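Local coordinates for Lin2118 protein (Listeria innocua, PDB 3OOU) that is probably a DNA-binding transcription factor of the response-regulator class, seen here through its AraC-type helix-turn-helix domain, at residues A[51-54]-A[55-58]; A[89-92]-A[93-97]; A[99-102]-A[103-106]. One frame throughout, in Å; residues are numbered along the deposited sequence. Where two conformers were deposited one is given.

Contact 1: A[51-54]-A[55-58]; sequences TDYL and NRYR
The end of L54 lies over one face of the R58 guanidinium, one helical turn further on. The L54 CD2 methyl sits above the centre of that face, 3.6 Å from R58 NH1, while CG and CD1 of the leucine meet NE. R58 reaches this position because its CG stands anti to the carbonyl carbon (chi1 -72°) and the chain then runs extended to NE. On the way R58 CG brushes the backbone, 3.3 Å from L54 O. The charged end is held by the F18 carbonyl, which accepts from NE, so the leucine covers a group that is already fixed.

Y53 and R56 meet differently, and provisionally, since R56 was modelled in two conformers and what follows describes one of them. The tyrosine ring leaves the helix with CG anti to the backbone N (chi1 178°), and R56 in this conformer turns back toward it. The planes of ring and guanidinium stand 88° apart, with R56 NH2 reaching Y53 CD1 at 3.5 Å. Water 1 sits over the centre of the tyrosine ring, 3.3 Å above its plane. It donates to Y53 O at 2.9 Å and accepts only a weak bond from R56 NH2, whose stronger partner in this copy is the carboxylate of E48.

Underneath run regular i to i+4 bonds, such as R58 N to L54 O at 2.9 Å.

All of this belongs to helix 50-68, near the centre of the chain, which links the two halves of the AraC-type DNA-binding domain. Y53, L54 and Y57 pack on helix 6-17, Y53 also meets F42 edge-to-face, and N55 and R56 turn to helix 85-96, where D52 is salt-bridged to K94.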
ATOM      1  N   THR A  51       5.718  -3.883  -4.372  1.00 15.78           N
ATOM      2  CA  THR A  51       5.700  -2.772  -3.416  1.00 16.63           C
ATOM      3  C   THR A  51       5.096  -1.503  -4.011  1.00 16.06           C
ATOM      4  O   THR A  51       4.451  -0.740  -3.295  1.00 16.33           O
ATOM      5  CB  THR A  51       7.085  -2.478  -2.790  1.00 17.19           C
ATOM      6  OG1 THR A  51       8.000  -2.063  -3.802  1.00 19.39           O
ATOM      7  CG2 THR A  51       7.620  -3.706  -2.062  1.00 18.58           C
ATOM      8  N   ASP A  52       5.285  -1.281  -5.315  1.00 16.28           N
ATOM      9  CA  ASP A  52       4.689  -0.103  -5.963  1.00 16.32           C
ATOM     10  C   ASP A  52       3.161  -0.215  -6.053  1.00 15.48           C
ATOM     11  O   ASP A  52       2.445   0.761  -5.796  1.00 15.44           O
ATOM     12  CB  ASP A  52       5.337   0.165  -7.326  1.00 17.35           C
ATOM     13  CG  ASP A  52       6.803   0.564  -7.201  1.00 20.29           C
ATOM     14  OD1 ASP A  52       7.113   1.435  -6.360  1.00 22.24           O
ATOM     15  OD2 ASP A  52       7.646   0.003  -7.935  1.00 24.38           O
ATOM     16  N   TYR A  53       2.664  -1.411  -6.368  1.00 14.71           N
ATOM     17  CA  TYR A  53       1.225  -1.661  -6.352  1.00 14.11           C
ATOM     18  C   TYR A  53       0.661  -1.457  -4.945  1.00 13.54           C
ATOM     19  O   TYR A  53      -0.378  -0.815  -4.767  1.00 13.49           O
ATOM     20  CB  TYR A  53       0.913  -3.084  -6.824  1.00 14.27           C
ATOM     21  CG  TYR A  53      -0.561  -3.431  -6.779  1.00 14.58           C
ATOM     22  CD1 TYR A  53      -1.363  -3.292  -7.914  1.00 16.82           C
ATOM     23  CD2 TYR A  53      -1.157  -3.899  -5.604  1.00 15.03           C
ATOM     24  CE1 TYR A  53      -2.716  -3.605  -7.878  1.00 17.54           C
ATOM     25  CE2 TYR A  53      -2.509  -4.214  -5.562  1.00 16.29           C
ATOM     26  CZ  TYR A  53      -3.281  -4.060  -6.704  1.00 17.80           C
ATOM     27  OH  TYR A  53      -4.620  -4.367  -6.683  1.00 20.40           O
ATOM     28  N   LEU A  54       1.345  -2.014  -3.947  1.00 13.32           N
ATOM     29  CA  LEU A  54       0.883  -1.909  -2.574  1.00 12.84           C
ATOM     30  C   LEU A  54       0.881  -0.462  -2.073  1.00 12.93           C
ATOM     31  O   LEU A  54      -0.083  -0.035  -1.425  1.00 13.11           O
ATOM     32  CB  LEU A  54       1.698  -2.823  -1.651  1.00 12.90           C
ATOM     33  CG  LEU A  54       1.266  -2.852  -0.184  1.00 13.76           C
ATOM     34  CD1 LEU A  54      -0.193  -3.300  -0.009  1.00 15.14           C
ATOM     35  CD2 LEU A  54       2.202  -3.752   0.605  1.00 15.78           C
ATOM     36  N   ASN A  55       1.933   0.290  -2.393  1.00 12.97           N
ATOM     37  CA  ASN A  55       1.983   1.709  -2.031  1.00 13.39           C
ATOM     38  C   ASN A  55       0.841   2.516  -2.654  1.00 13.57           C
ATOM     39  O   ASN A  55       0.211   3.313  -1.960  1.00 13.99           O
ATOM     40  CB  ASN A  55       3.350   2.324  -2.371  1.00 13.83           C
ATOM     41  CG  ASN A  55       4.407   2.028  -1.313  1.00 14.72           C
ATOM     42  OD1 ASN A  55       5.487   1.500  -1.617  1.00 18.53           O
ATOM     43  ND2 ASN A  55       4.107   2.369  -0.071  1.00 13.58           N
ATOM     44  N   ARG A  56       0.560   2.319  -3.944  1.00 13.53           N
ATOM     45  CA  ARG A  56      -0.551   3.039  -4.562  0.50 13.93           C
ATOM     46  C   ARG A  56      -1.868   2.694  -3.860  1.00 13.79           C
ATOM     47  O   ARG A  56      -2.683   3.586  -3.589  1.00 13.97           O
ATOM     48  CB  ARG A  56      -0.635   2.777  -6.070  0.50 14.39           C
ATOM     49  CG  ARG A  56      -1.529   3.786  -6.800  0.50 15.86           C
ATOM     50  CD  ARG A  56      -1.652   3.477  -8.286  0.50 18.37           C
ATOM     51  NE  ARG A  56      -1.772   2.045  -8.507  0.50 20.21           N
ATOM     52  CZ  ARG A  56      -0.794   1.279  -8.972  0.50 21.10           C
ATOM     53  NH1 ARG A  56       0.376   1.813  -9.297  0.50 22.32           N
ATOM     54  NH2 ARG A  56      -0.990  -0.021  -9.119  0.50 21.52           N
ATOM     55  N   TYR A  57      -2.062   1.411  -3.552  1.00 13.96           N
ATOM     56  CA  TYR A  57      -3.278   0.941  -2.897  1.00 14.35           C
ATOM     57  C   TYR A  57      -3.446   1.613  -1.524  1.00 13.94           C
ATOM     58  O   TYR A  57      -4.513   2.135  -1.194  1.00 14.37           O
ATOM     59  CB  TYR A  57      -3.257  -0.595  -2.768  1.00 14.48           C
ATOM     60  CG  TYR A  57      -4.598  -1.187  -2.396  1.00 16.62           C
ATOM     61  CD1 TYR A  57      -5.484  -1.620  -3.380  1.00 19.12           C
ATOM     62  CD2 TYR A  57      -4.987  -1.298  -1.060  1.00 17.38           C
ATOM     63  CE1 TYR A  57      -6.724  -2.153  -3.042  1.00 21.31           C
ATOM     64  CE2 TYR A  57      -6.227  -1.829  -0.713  1.00 20.16           C
ATOM     65  CZ  TYR A  57      -7.087  -2.259  -1.708  1.00 21.33           C
ATOM     66  OH  TYR A  57      -8.325  -2.779  -1.373  1.00 24.63           O
ATOM     67  N   ARG A  58      -2.367   1.626  -0.748  1.00 13.76           N
ATOM     68  CA  ARG A  58      -2.374   2.219   0.582  1.00 13.30           C
ATOM     69  C   ARG A  58      -2.555   3.727   0.549  1.00 13.62           C
ATOM     70  O   ARG A  58      -3.296   4.287   1.363  1.00 14.09           O
ATOM     71  CB  ARG A  58      -1.080   1.861   1.301  1.00 12.79           C
ATOM     72  CG  ARG A  58      -1.030   0.400   1.719  1.00 12.57           C
ATOM     73  CD  ARG A  58       0.324   0.035   2.289  1.00 12.89           C
ATOM     74  NE  ARG A  58       0.225  -1.193   3.076  1.00 14.12           N
ATOM     75  CZ  ARG A  58       1.262  -1.853   3.580  1.00 14.30           C
ATOM     76  NH1 ARG A  58       2.503  -1.424   3.357  1.00 14.71           N
ATOM     77  NH2 ARG A  58       1.060  -2.949   4.311  1.00 15.08           N
TER
HETATM   78  O   HOH W   1      -2.451  -0.395  -6.705  1.00 17.68           O

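Contact 2: A[89-92]-A[93-97]; sequences YRQF and KKHTG
The F92 ring carries the T96 methyl on one face: CG2 lies 3.9 Å from the ring centroid and 19° off the normal, a CH-pi contact offset toward the rim. The H95 ring takes Q91 OE1 and water 2 at its edge, in plane, and has K94 CG over one face. Q91 folds back at chi2 (-58°), which sets its amide alongside the imidazole, the two planes 45° apart.

Water 2 joins three side chains, donating to Q91 OE1, accepting from K94 NZ and lying 2.8 Å from H95 NE2. Water 3 accepts from Q91 NE2 and K94 NZ, closing a second bridge between the same amide and amine; K94 NZ is also salt-bridged to D52.

At the C-terminal end of helix 85-96, F92 O accepts from both T96 N and T96 OG1, the hydroxyl at 2.9 Å and above the carbonyl plane. G97 follows with positive phi, and K93 NZ bonds to its carbonyl at 2.8 Å. Ammonium and hydroxyl groups thus serve carbonyls where the helix runs out, and the positive charge of K93 probably suits the negative end of the helix dipole.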
ATOM      1  N   TYR A  89       5.609   9.594   3.826  1.00 19.70           N
ATOM      2  CA  TYR A  89       5.713  10.925   3.244  1.00 20.64           C
ATOM      3  C   TYR A  89       6.160  10.867   1.778  1.00 20.67           C
ATOM      4  O   TYR A  89       5.538  11.490   0.912  1.00 21.10           O
ATOM      5  CB  TYR A  89       6.670  11.771   4.082  1.00 21.11           C
ATOM      6  CG  TYR A  89       6.624  13.246   3.792  1.00 23.64           C
ATOM      7  CD1 TYR A  89       5.576  14.042   4.264  1.00 25.11           C
ATOM      8  CD2 TYR A  89       7.645  13.857   3.070  1.00 26.06           C
ATOM      9  CE1 TYR A  89       5.536  15.405   4.001  1.00 27.59           C
ATOM     10  CE2 TYR A  89       7.617  15.219   2.803  1.00 28.28           C
ATOM     11  CZ  TYR A  89       6.561  15.984   3.268  1.00 29.06           C
ATOM     12  OH  TYR A  89       6.551  17.333   3.006  1.00 31.42           O
ATOM     13  N   ARG A  90       7.211  10.095   1.508  1.00 20.96           N
ATOM     14  CA  ARG A  90       7.722   9.920   0.141  1.00 21.42           C
ATOM     15  C   ARG A  90       6.683   9.268  -0.765  1.00 20.69           C
ATOM     16  O   ARG A  90       6.435   9.723  -1.888  1.00 20.91           O
ATOM     17  CB  ARG A  90       8.992   9.065   0.135  1.00 22.06           C
ATOM     18  CG  ARG A  90      10.251   9.774   0.584  1.00 24.50           C
ATOM     19  CD  ARG A  90      11.504   8.957   0.271  1.00 28.01           C
ATOM     20  NE  ARG A  90      11.557   7.678   0.985  1.00 30.20           N
ATOM     21  CZ  ARG A  90      11.993   7.519   2.235  1.00 31.60           C
ATOM     22  NH1 ARG A  90      12.418   8.559   2.944  1.00 32.84           N
ATOM     23  NH2 ARG A  90      12.002   6.311   2.779  1.00 32.03           N
ATOM     24  N   GLN A  91       6.064   8.205  -0.261  1.00 19.65           N
ATOM     25  CA  GLN A  91       5.120   7.428  -1.053  1.00 18.98           C
ATOM     26  C   GLN A  91       3.829   8.172  -1.377  1.00 19.13           C
ATOM     27  O   GLN A  91       3.304   8.051  -2.486  1.00 19.18           O
ATOM     28  CB  GLN A  91       4.834   6.090  -0.364  1.00 18.46           C
ATOM     29  CG  GLN A  91       6.023   5.128  -0.385  1.00 18.64           C
ATOM     30  CD  GLN A  91       6.502   4.815  -1.793  1.00 19.45           C
ATOM     31  OE1 GLN A  91       5.700   4.640  -2.711  1.00 19.26           O
ATOM     32  NE2 GLN A  91       7.817   4.753  -1.967  1.00 20.60           N
ATOM     33  N   PHE A  92       3.326   8.945  -0.418  1.00 18.91           N
ATOM     34  CA  PHE A  92       2.129   9.750  -0.643  1.00 19.53           C
ATOM     35  C   PHE A  92       2.400  10.788  -1.735  1.00 20.55           C
ATOM     36  O   PHE A  92       1.586  10.966  -2.644  1.00 20.63           O
ATOM     37  CB  PHE A  92       1.663  10.436   0.647  1.00 19.18           C
ATOM     38  CG  PHE A  92       0.266  10.987   0.569  1.00 19.43           C
ATOM     39  CD1 PHE A  92      -0.811  10.249   1.043  1.00 19.58           C
ATOM     40  CD2 PHE A  92       0.021  12.244   0.010  1.00 19.77           C
ATOM     41  CE1 PHE A  92      -2.115  10.755   0.969  1.00 19.52           C
ATOM     42  CE2 PHE A  92      -1.279  12.744  -0.073  1.00 19.47           C
ATOM     43  CZ  PHE A  92      -2.344  12.004   0.414  1.00 20.07           C
ATOM     44  N   LYS A  93       3.555  11.448  -1.647  1.00 21.78           N
ATOM     45  CA  LYS A  93       3.957  12.435  -2.652  1.00 23.41           C
ATOM     46  C   LYS A  93       4.068  11.796  -4.034  1.00 23.90           C
ATOM     47  O   LYS A  93       3.600  12.362  -5.025  1.00 24.32           O
ATOM     48  CB  LYS A  93       5.283  13.097  -2.248  1.00 24.00           C
ATOM     49  CG  LYS A  93       5.882  14.071  -3.270  1.00 26.41           C
ATOM     50  CD  LYS A  93       5.019  15.307  -3.466  1.00 29.21           C
ATOM     51  CE  LYS A  93       5.626  16.232  -4.512  1.00 31.75           C
ATOM     52  NZ  LYS A  93       4.786  17.433  -4.745  1.00 33.20           N
ATOM     53  N   LYS A  94       4.680  10.616  -4.086  1.00 24.05           N
ATOM     54  CA  LYS A  94       4.870   9.884  -5.339  1.00 24.83           C
ATOM     55  C   LYS A  94       3.542   9.558  -6.034  1.00 25.11           C
ATOM     56  O   LYS A  94       3.411   9.723  -7.253  1.00 25.73           O
ATOM     57  CB  LYS A  94       5.683   8.611  -5.088  1.00 24.62           C
ATOM     58  CG  LYS A  94       5.897   7.735  -6.317  1.00 25.64           C
ATOM     59  CD  LYS A  94       6.693   6.488  -5.988  1.00 26.91           C
ATOM     60  CE  LYS A  94       6.987   5.693  -7.249  1.00 28.79           C
ATOM     61  NZ  LYS A  94       7.531   4.347  -6.946  1.00 29.50           N
ATOM     62  N   HIS A  95       2.556   9.128  -5.255  1.00 24.78           N
ATOM     63  CA  HIS A  95       1.312   8.602  -5.821  1.00 24.98           C
ATOM     64  C   HIS A  95       0.156   9.598  -5.956  1.00 25.62           C
ATOM     65  O   HIS A  95      -0.815   9.326  -6.675  1.00 26.44           O
ATOM     66  CB  HIS A  95       0.892   7.318  -5.090  1.00 24.34           C
ATOM     67  CG  HIS A  95       1.771   6.146  -5.401  1.00 23.52           C
ATOM     68  ND1 HIS A  95       1.700   5.464  -6.599  1.00 23.20           N
ATOM     69  CD2 HIS A  95       2.755   5.549  -4.689  1.00 22.62           C
ATOM     70  CE1 HIS A  95       2.597   4.495  -6.607  1.00 22.84           C
ATOM     71  NE2 HIS A  95       3.249   4.522  -5.458  1.00 23.34           N
ATOM     72  N   THR A  96       0.255  10.750  -5.294  1.00 25.74           N
ATOM     73  CA  THR A  96      -0.768  11.796  -5.442  1.00 26.17           C
ATOM     74  C   THR A  96      -0.237  13.060  -6.115  1.00 27.05           C
ATOM     75  O   THR A  96      -1.019  13.883  -6.596  1.00 27.47           O
ATOM     76  CB  THR A  96      -1.416  12.219  -4.098  1.00 25.71           C
ATOM     77  OG1 THR A  96      -0.467  12.949  -3.313  1.00 24.80           O
ATOM     78  CG2 THR A  96      -1.941  11.012  -3.319  1.00 25.03           C
ATOM     79  N   GLY A  97       1.085  13.216  -6.126  1.00 27.58           N
ATOM     80  CA  GLY A  97       1.720  14.436  -6.627  1.00 28.49           C
ATOM     81  C   GLY A  97       1.806  15.553  -5.597  1.00 28.68           C
ATOM     82  O   GLY A  97       2.366  16.619  -5.877  1.00 29.17           O
TER
HETATM   83  O   HOH W   2       5.571   3.147  -4.885  1.00 23.90           O
HETATM   84  O   HOH W   3       9.227   4.216  -4.545  1.00 39.90           O

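Contact 3: A[99-102]-A[103-106]; sequences TPNR and YRKI
R102 curls over the following turn of its own helix, where it meets K105 and I106. This is helix 100-107, the last of the AraC-type helix-turn-helix domain, and T99 stands at its N-cap, its OG1 accepting a weak bond from R102 N.

Taken from the backbone outward, R102 CB stays close to the main chain, 3.1 Å from Y103 N. CG is set anti to the backbone N (chi1 -172°) and comes within 4.0 Å of I106 CD1. A bend at chi2 (89°) then swings the rest of the chain round so that the guanidinium lies across I106. CZ is 4.0 Å from I106 CG1, which is over one guanidinium face and offset toward the rim. At the tip, NH1 passes the aliphatic part of K105, 3.5 Å from its CD, with K105 CB at the guanidinium edge. The two like charges are not in contact, K105 NZ lying 5.9 Å from R102 NH1.

I106 CG1 also comes 3.2 Å from R102 O, the same carbonyl that accepts from I106 N.

N101 and R104 cross obliquely, N101 OD1 passing the aliphatic CD of R104. The arginine extends toward the carbonyls of L66, T69 and D71, which take its NE and NH2, and so ties this helix to the end of helix 50-68 and the turn after it. P100 is buried against helices 85-96 and 73-79, while Y103 leans on helix 50-68. Between N101 and R104 water 4 makes the bridge, donating to N101 OD1 at 2.7 Å and accepting from R104 NH1 at 2.8 Å, in the plane of the guanidinium.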
ATOM      1  N   THR A  99       2.134  16.544  -1.092  1.00 26.16           N
ATOM      2  CA  THR A  99       2.369  16.106   0.288  1.00 25.05           C
ATOM      3  C   THR A  99       1.023  15.848   0.980  1.00 24.59           C
ATOM      4  O   THR A  99      -0.001  16.429   0.584  1.00 24.04           O
ATOM      5  CB  THR A  99       3.152  17.149   1.104  1.00 25.25           C
ATOM      6  OG1 THR A  99       2.367  18.339   1.216  1.00 25.47           O
ATOM      7  CG2 THR A  99       4.494  17.470   0.444  1.00 25.43           C
ATOM      8  N   PRO A 100       1.011  14.980   2.010  1.00 24.23           N
ATOM      9  CA  PRO A 100      -0.253  14.676   2.689  1.00 24.83           C
ATOM     10  C   PRO A 100      -1.005  15.901   3.204  1.00 26.14           C
ATOM     11  O   PRO A 100      -2.199  16.037   2.944  1.00 26.21           O
ATOM     12  CB  PRO A 100       0.171  13.783   3.857  1.00 24.49           C
ATOM     13  CG  PRO A 100       1.462  13.186   3.446  1.00 23.95           C
ATOM     14  CD  PRO A 100       2.125  14.143   2.504  1.00 24.05           C
ATOM     15  N   ASN A 101      -0.332  16.797   3.918  1.00 27.48           N
ATOM     16  CA  ASN A 101      -1.070  17.917   4.491  1.00 29.16           C
ATOM     17  C   ASN A 101      -1.462  18.975   3.448  1.00 29.50           C
ATOM     18  O   ASN A 101      -2.467  19.661   3.619  1.00 30.20           O
ATOM     19  CB  ASN A 101      -0.365  18.500   5.725  1.00 29.93           C
ATOM     20  CG  ASN A 101      -1.326  18.737   6.895  1.00 31.48           C
ATOM     21  OD1 ASN A 101      -2.277  17.968   7.112  1.00 32.92           O
ATOM     22  ND2 ASN A 101      -1.076  19.799   7.659  1.00 32.52           N
ATOM     23  N   ARG A 102      -0.700  19.070   2.359  1.00 29.72           N
ATOM     24  CA  ARG A 102      -1.074  19.902   1.209  1.00 30.17           C
ATOM     25  C   ARG A 102      -2.315  19.343   0.501  1.00 29.29           C
ATOM     26  O   ARG A 102      -3.221  20.091   0.133  1.00 29.57           O
ATOM     27  CB  ARG A 102       0.091  20.009   0.220  1.00 31.16           C
ATOM     28  CG  ARG A 102      -0.111  20.999  -0.923  1.00 34.13           C
ATOM     29  CD  ARG A 102       0.371  22.399  -0.550  1.00 38.51           C
ATOM     30  NE  ARG A 102      -0.114  23.407  -1.491  1.00 42.63           N
ATOM     31  CZ  ARG A 102      -1.256  24.080  -1.357  1.00 44.39           C
ATOM     32  NH1 ARG A 102      -2.049  23.863  -0.314  1.00 45.16           N
ATOM     33  NH2 ARG A 102      -1.607  24.975  -2.269  1.00 45.40           N
ATOM     34  N   TYR A 103      -2.347  18.025   0.319  1.00 27.63           N
ATOM     35  CA  TYR A 103      -3.509  17.346  -0.260  1.00 26.52           C
ATOM     36  C   TYR A 103      -4.756  17.615   0.577  1.00 26.69           C
ATOM     37  O   TYR A 103      -5.821  17.930   0.041  1.00 26.25           O
ATOM     38  CB  TYR A 103      -3.250  15.837  -0.339  1.00 25.33           C
ATOM     39  CG  TYR A 103      -4.281  15.070  -1.136  1.00 23.29           C
ATOM     40  CD1 TYR A 103      -4.115  14.873  -2.503  1.00 21.56           C
ATOM     41  CD2 TYR A 103      -5.414  14.531  -0.520  1.00 21.37           C
ATOM     42  CE1 TYR A 103      -5.048  14.169  -3.248  1.00 20.76           C
ATOM     43  CE2 TYR A 103      -6.365  13.836  -1.257  1.00 20.03           C
ATOM     44  CZ  TYR A 103      -6.172  13.654  -2.621  1.00 20.21           C
ATOM     45  OH  TYR A 103      -7.094  12.957  -3.360  1.00 20.56           O
ATOM     46  N   ARG A 104      -4.613  17.470   1.893  1.00 27.34           N
ATOM     47  CA  ARG A 104      -5.684  17.748   2.836  1.00 28.48           C
ATOM     48  C   ARG A 104      -6.152  19.198   2.714  1.00 29.55           C
ATOM     49  O   ARG A 104      -7.352  19.463   2.744  1.00 29.53           O
ATOM     50  CB  ARG A 104      -5.227  17.447   4.261  1.00 28.43           C
ATOM     51  CG  ARG A 104      -6.359  17.269   5.250  1.00 29.40           C
ATOM     52  CD  ARG A 104      -5.837  16.832   6.597  1.00 29.62           C
ATOM     53  NE  ARG A 104      -6.673  15.784   7.169  1.00 28.04           N
ATOM     54  CZ  ARG A 104      -6.444  15.164   8.319  1.00 27.72           C
ATOM     55  NH1 ARG A 104      -5.388  15.477   9.063  1.00 28.90           N
ATOM     56  NH2 ARG A 104      -7.284  14.228   8.732  1.00 27.72           N
ATOM     57  N   LYS A 105      -5.199  20.119   2.550  1.00 30.67           N
ATOM     58  CA  LYS A 105      -5.502  21.551   2.404  1.00 31.83           C
ATOM     59  C   LYS A 105      -6.287  21.865   1.125  1.00 31.85           C
ATOM     60  O   LYS A 105      -7.292  22.584   1.173  1.00 32.27           O
ATOM     61  CB  LYS A 105      -4.212  22.385   2.466  1.00 32.54           C
ATOM     62  CG  LYS A 105      -4.413  23.846   2.879  1.00 34.66           C
ATOM     63  CD  LYS A 105      -3.075  24.581   2.981  1.00 37.18           C
ATOM     64  CE  LYS A 105      -3.239  26.014   3.487  1.00 38.87           C
ATOM     65  NZ  LYS A 105      -3.318  26.108   4.976  1.00 39.64           N
ATOM     66  N   ILE A 106      -5.827  21.336  -0.008  1.00 31.39           N
ATOM     67  CA  ILE A 106      -6.467  21.575  -1.305  1.00 31.17           C
ATOM     68  C   ILE A 106      -7.892  21.011  -1.358  1.00 30.65           C
ATOM     69  O   ILE A 106      -8.788  21.638  -1.928  1.00 30.18           O
ATOM     70  CB  ILE A 106      -5.636  20.983  -2.489  1.00 31.42           C
ATOM     71  CG1 ILE A 106      -4.234  21.604  -2.540  1.00 32.08           C
ATOM     72  CG2 ILE A 106      -6.349  21.204  -3.822  1.00 31.87           C
ATOM     73  CD1 ILE A 106      -3.247  20.847  -3.422  1.00 32.55           C
TER
HETATM   74  O   HOH W   4      -3.342  17.332   9.558  1.00 42.51           O

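Contacts 1, 2 and 3 follow one another along the chain, one on each of helices 50-68, 85-96 and 100-107. Contact 2 is the middle member, its centre 11 Å from each of the others. Toward contact 1 it offers polar groups: D52 OD1 and K94 NZ form a salt bridge of 3.0 Å, and R56 CB packs 3.6 Å from H95 ND1. Toward contact 3 the join is chiefly apolar, with F92 CE2 3.5 Å from P100 CA. Contacts 1 and 3 do not touch, their nearest atoms about 10 Å apart. In contact 3 the side chain of I106 is about 6 Å from a bound BTB, a buffer molecule probably from the crystallisation liquor.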